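PDB 4K00: 1,4-dihydroxy-2-naphthoyl-CoA hydrolase from Synechocystis sp., which hydrolyses the thioester of 1,4-dihydroxy-2-naphthoyl-CoA to 1,4-dihydroxy-2-naphthoate and free CoA, a step in the biosynthesis of phylloquinone (vitamin K1). Local coordinates for residues A[77-85]-A[92-100]. Sequence-based numbering, arbitrary orientation. Where two conformers were deposited one is given.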
loop_
_atom_site.group_PDB
_atom_site.type_symbol
_atom_site.label_atom_id
_atom_site.label_comp_id
_atom_site.label_asym_id
_atom_site.label_seq_id
_atom_site.Cartn_x
_atom_site.Cartn_y
_atom_site.Cartn_z
ATOM N N ARG A 77 13.113 -1.658 14.670
ATOM C CA ARG A 77 12.522 -2.959 14.919
ATOM C C ARG A 77 11.454 -2.828 15.998
ATOM O O ARG A 77 11.723 -2.355 17.104
ATOM C CB ARG A 77 13.593 -3.953 15.348
ATOM C CG ARG A 77 13.113 -5.394 15.350
ATOM C CD ARG A 77 14.280 -6.366 15.454
ATOM N NE ARG A 77 15.119 -6.081 16.615
ATOM C CZ ARG A 77 14.864 -6.520 17.845
ATOM N NH1 ARG A 77 13.792 -7.270 18.075
ATOM N NH2 ARG A 77 15.679 -6.206 18.844
ATOM N N LEU A 78 10.239 -3.230 15.656
ATOM C CA LEU A 78 9.070 -3.003 16.505
ATOM C C LEU A 78 8.516 -4.338 16.991
ATOM O O LEU A 78 8.726 -5.377 16.360
ATOM C CB LEU A 78 7.991 -2.250 15.737
ATOM C CG LEU A 78 8.415 -0.977 15.003
ATOM C CD1 LEU A 78 7.195 -0.341 14.375
ATOM C CD2 LEU A 78 9.114 -0.003 15.939
ATOM N N LEU A 79 7.818 -4.303 18.121
ATOM C CA LEU A 79 7.013 -5.429 18.579
ATOM C C LEU A 79 5.548 -5.021 18.552
ATOM O O LEU A 79 5.186 -3.939 19.013
ATOM C CB LEU A 79 7.416 -5.819 20.002
ATOM C CG LEU A 79 8.883 -6.211 20.191
ATOM C CD1 LEU A 79 9.197 -6.456 21.656
ATOM C CD2 LEU A 79 9.202 -7.441 19.358
ATOM N N VAL A 80 4.712 -5.881 17.987
ATOM C CA VAL A 80 3.266 -5.721 18.087
ATOM C C VAL A 80 2.722 -6.810 18.982
ATOM O O VAL A 80 2.769 -7.993 18.630
ATOM C CB VAL A 80 2.562 -5.849 16.729
ATOM C CG1 VAL A 80 1.073 -5.539 16.896
ATOM C CG2 VAL A 80 3.209 -4.939 15.695
ATOM N N ASN A 81 2.235 -6.410 20.151
ATOM C CA ASN A 81 1.700 -7.354 21.103
ATOM C C ASN A 81 0.202 -7.389 21.019
ATOM O O ASN A 81 -0.454 -6.362 21.111
ATOM C CB ASN A 81 2.134 -7.003 22.527
ATOM C CG ASN A 81 3.488 -7.580 22.862
ATOM O OD1 ASN A 81 3.636 -8.795 23.015
ATOM N ND2 ASN A 81 4.486 -6.726 22.952
ATOM N N LEU A 82 -0.316 -8.596 20.847
ATOM C CA LEU A 82 -1.697 -8.810 20.475
ATOM C C LEU A 82 -2.353 -9.649 21.568
ATOM O O LEU A 82 -1.790 -10.646 22.022
ATOM C CB LEU A 82 -1.773 -9.528 19.118
ATOM C CG LEU A 82 -3.066 -10.280 18.792
ATOM C CD1 LEU A 82 -4.198 -9.297 18.533
ATOM C CD2 LEU A 82 -2.865 -11.183 17.580
ATOM N N THR A 83 -3.540 -9.221 21.983
ATOM C CA THR A 83 -4.461 -10.063 22.737
ATOM C C THR A 83 -5.795 -10.225 22.013
ATOM O O THR A 83 -6.347 -9.246 21.496
ATOM C CB THR A 83 -4.718 -9.460 24.121
ATOM O OG1 THR A 83 -3.478 -9.372 24.828
ATOM C CG2 THR A 83 -5.687 -10.312 24.907
ATOM N N ILE A 84 -6.302 -11.462 21.950
ATOM C CA ILE A 84 -7.586 -11.733 21.287
ATOM C C ILE A 84 -8.618 -12.255 22.274
ATOM O O ILE A 84 -8.327 -13.127 23.102
ATOM C CB ILE A 84 -7.475 -12.776 20.147
ATOM C CG1 ILE A 84 -6.218 -12.563 19.319
ATOM C CG2 ILE A 84 -8.711 -12.726 19.257
ATOM C CD1 ILE A 84 -5.049 -13.412 19.781
ATOM N N THR A 85 -9.832 -11.726 22.158
ATOM C CA THR A 85 -10.926 -11.964 23.097
ATOM C C THR A 85 -12.170 -12.276 22.254
ATOM O O THR A 85 -12.362 -11.682 21.192
ATOM C CB THR A 85 -11.206 -10.670 23.905
ATOM O OG1 THR A 85 -10.119 -10.428 24.807
ATOM C CG2 THR A 85 -12.506 -10.776 24.706
ATOM N N PHE A 92 -15.117 -11.405 17.521
ATOM C CA PHE A 92 -13.952 -11.324 18.382
ATOM C C PHE A 92 -13.228 -9.996 18.253
ATOM O O PHE A 92 -13.405 -9.255 17.266
ATOM C CB PHE A 92 -13.003 -12.509 18.182
ATOM C CG PHE A 92 -12.363 -12.590 16.821
ATOM C CD1 PHE A 92 -11.141 -11.968 16.574
ATOM C CD2 PHE A 92 -12.939 -13.333 15.805
ATOM C CE1 PHE A 92 -10.533 -12.055 15.330
ATOM C CE2 PHE A 92 -12.339 -13.419 14.559
ATOM C CZ PHE A 92 -11.121 -12.792 14.328
ATOM N N CYS A 93 -12.383 -9.709 19.236
ATOM C CA CYS A 93 -11.750 -8.401 19.357
ATOM C C CYS A 93 -10.261 -8.543 19.619
ATOM O O CYS A 93 -9.859 -9.169 20.604
ATOM C CB CYS A 93 -12.376 -7.623 20.509
ATOM S SG CYS A 93 -14.159 -7.412 20.361
ATOM N N CYS A 94 -9.459 -7.941 18.744
ATOM C CA CYS A 94 -8.009 -7.911 18.892
ATOM C C CYS A 94 -7.558 -6.578 19.492
ATOM O O CYS A 94 -7.993 -5.512 19.055
ATOM C CB CYS A 94 -7.351 -8.084 17.527
ATOM S SG CYS A 94 -7.669 -9.669 16.721
ATOM N N ASP A 95 -6.689 -6.658 20.497
ATOM C CA ASP A 95 -6.097 -5.487 21.163
ATOM C C ASP A 95 -4.610 -5.503 20.947
ATOM O O ASP A 95 -3.966 -6.528 21.168
ATOM C CB ASP A 95 -6.327 -5.555 22.668
ATOM C CG ASP A 95 -7.592 -4.883 23.089
ATOM O OD1 ASP A 95 -7.600 -3.635 23.160
ATOM O OD2 ASP A 95 -8.566 -5.607 23.370
ATOM N N TYR A 96 -4.062 -4.373 20.507
ATOM C CA TYR A 96 -2.663 -4.323 20.086
ATOM C C TYR A 96 -1.946 -3.229 20.843
ATOM O O TYR A 96 -2.498 -2.152 21.056
ATOM C CB TYR A 96 -2.538 -4.021 18.592
ATOM C CG TYR A 96 -3.398 -4.835 17.650
ATOM C CD1 TYR A 96 -4.713 -4.475 17.374
ATOM C CD2 TYR A 96 -2.873 -5.938 16.993
ATOM C CE1 TYR A 96 -5.488 -5.211 16.488
ATOM C CE2 TYR A 96 -3.632 -6.672 16.095
ATOM C CZ TYR A 96 -4.937 -6.303 15.841
ATOM O OH TYR A 96 -5.694 -7.034 14.955
ATOM N N GLU A 97 -0.704 -3.497 21.224
ATOM C CA GLU A 97 0.237 -2.432 21.564
ATOM C C GLU A 97 1.460 -2.546 20.683
ATOM O O GLU A 97 1.989 -3.644 20.509
ATOM C CB GLU A 97 0.703 -2.550 23.015
ATOM C CG GLU A 97 -0.389 -2.426 24.051
ATOM C CD GLU A 97 0.171 -2.132 25.432
ATOM O OE1 GLU A 97 1.207 -2.721 25.793
ATOM O OE2 GLU A 97 -0.410 -1.296 26.143
ATOM N N ILE A 98 1.899 -1.409 20.133
ATOM C CA ILE A 98 3.095 -1.371 19.291
ATOM C C ILE A 98 4.198 -0.614 20.013
ATOM O O ILE A 98 4.007 0.525 20.454
ATOM C CB ILE A 98 2.829 -0.703 17.923
ATOM C CG1 ILE A 98 1.631 -1.357 17.239
ATOM C CG2 ILE A 98 4.063 -0.803 17.030
ATOM C CD1 ILE A 98 1.205 -0.669 15.956
ATOM N N SER A 99 5.351 -1.258 20.134
ATOM C CA SER A 99 6.455 -0.689 20.879
ATOM C C SER A 99 7.763 -0.871 20.117
ATOM O O SER A 99 7.870 -1.747 19.253
ATOM C CB SER A 99 6.554 -1.350 22.255
ATOM O OG SER A 99 6.702 -2.755 22.113
ATOM N N GLN A 100 8.756 -0.054 20.456
ATOM C CA GLN A 100 10.143 -0.307 20.049
ATOM C C GLN A 100 10.682 -1.542 20.753
ATOM O O GLN A 100 10.507 -1.705 21.961
ATOM C CB GLN A 100 11.016 0.894 20.386
ATOM C CG GLN A 100 10.661 2.156 19.617
ATOM C CD GLN A 100 11.181 2.133 18.193
ATOM O OE1 GLN A 100 11.872 1.210 17.790
ATOM N NE2 GLN A 100 10.837 3.146 17.424
HETATM O O HOH W 1 4.229 -3.816 22.356
HETATM O O HOH W 2 -2.377 -6.348 23.489
HETATM O O HOH W 3 -8.721 -8.563 23.150
#
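L78 and Q100 meet at one end of an antiparallel beta hairpin, T85 and C93 at the other, in the curved sheet of a hotdog fold. Eight backbone hydrogen bonds in four reciprocal pairs (L79–S99, N81–E97, T83–D95, T85–C93) and an angle of 162° between the strand directions establish the pairing. At the L78 end, Q100 bends at chi2 (-78°), which brings its amide back to the neighbouring strand: Q100 OE1 lies 3.5 Å from CD2 of L78, while NE2 is hydrogen-bonded to D76 OD2. The L78 and I98 side chains cross obliquely, L78 CD1 lying 4.1 Å from I98 CG2. At the far end C93 N donates to T85 O at 2.8 Å, and T85 N returns a bond to C93 O.

On the face carrying V80, L82, Y96 and I98, where V80, L82 and Y96 pack against helix 26-43, L82 and Y96 lie side by side and point the same way. With its CG anti to the backbone N (chi1 159°), L82 brings CD1 to 3.6 Å from Y96 CE2 and 3.5 Å from C94 CB; V80 CG1 approaches the ring at CD2. Y96 OH is hydrogen-bonded to T112 OG1. Replacing Y96 by an alanine would probably open a gap beside L82 and V80 and leave T112 without its hydroxyl partner. The reverse face, with N81, E97 and S99, is hydrated: one water accepts from N81 ND2 at 3.0 Å, donates to E97 O, and lies 2.7 Å from S99 OG.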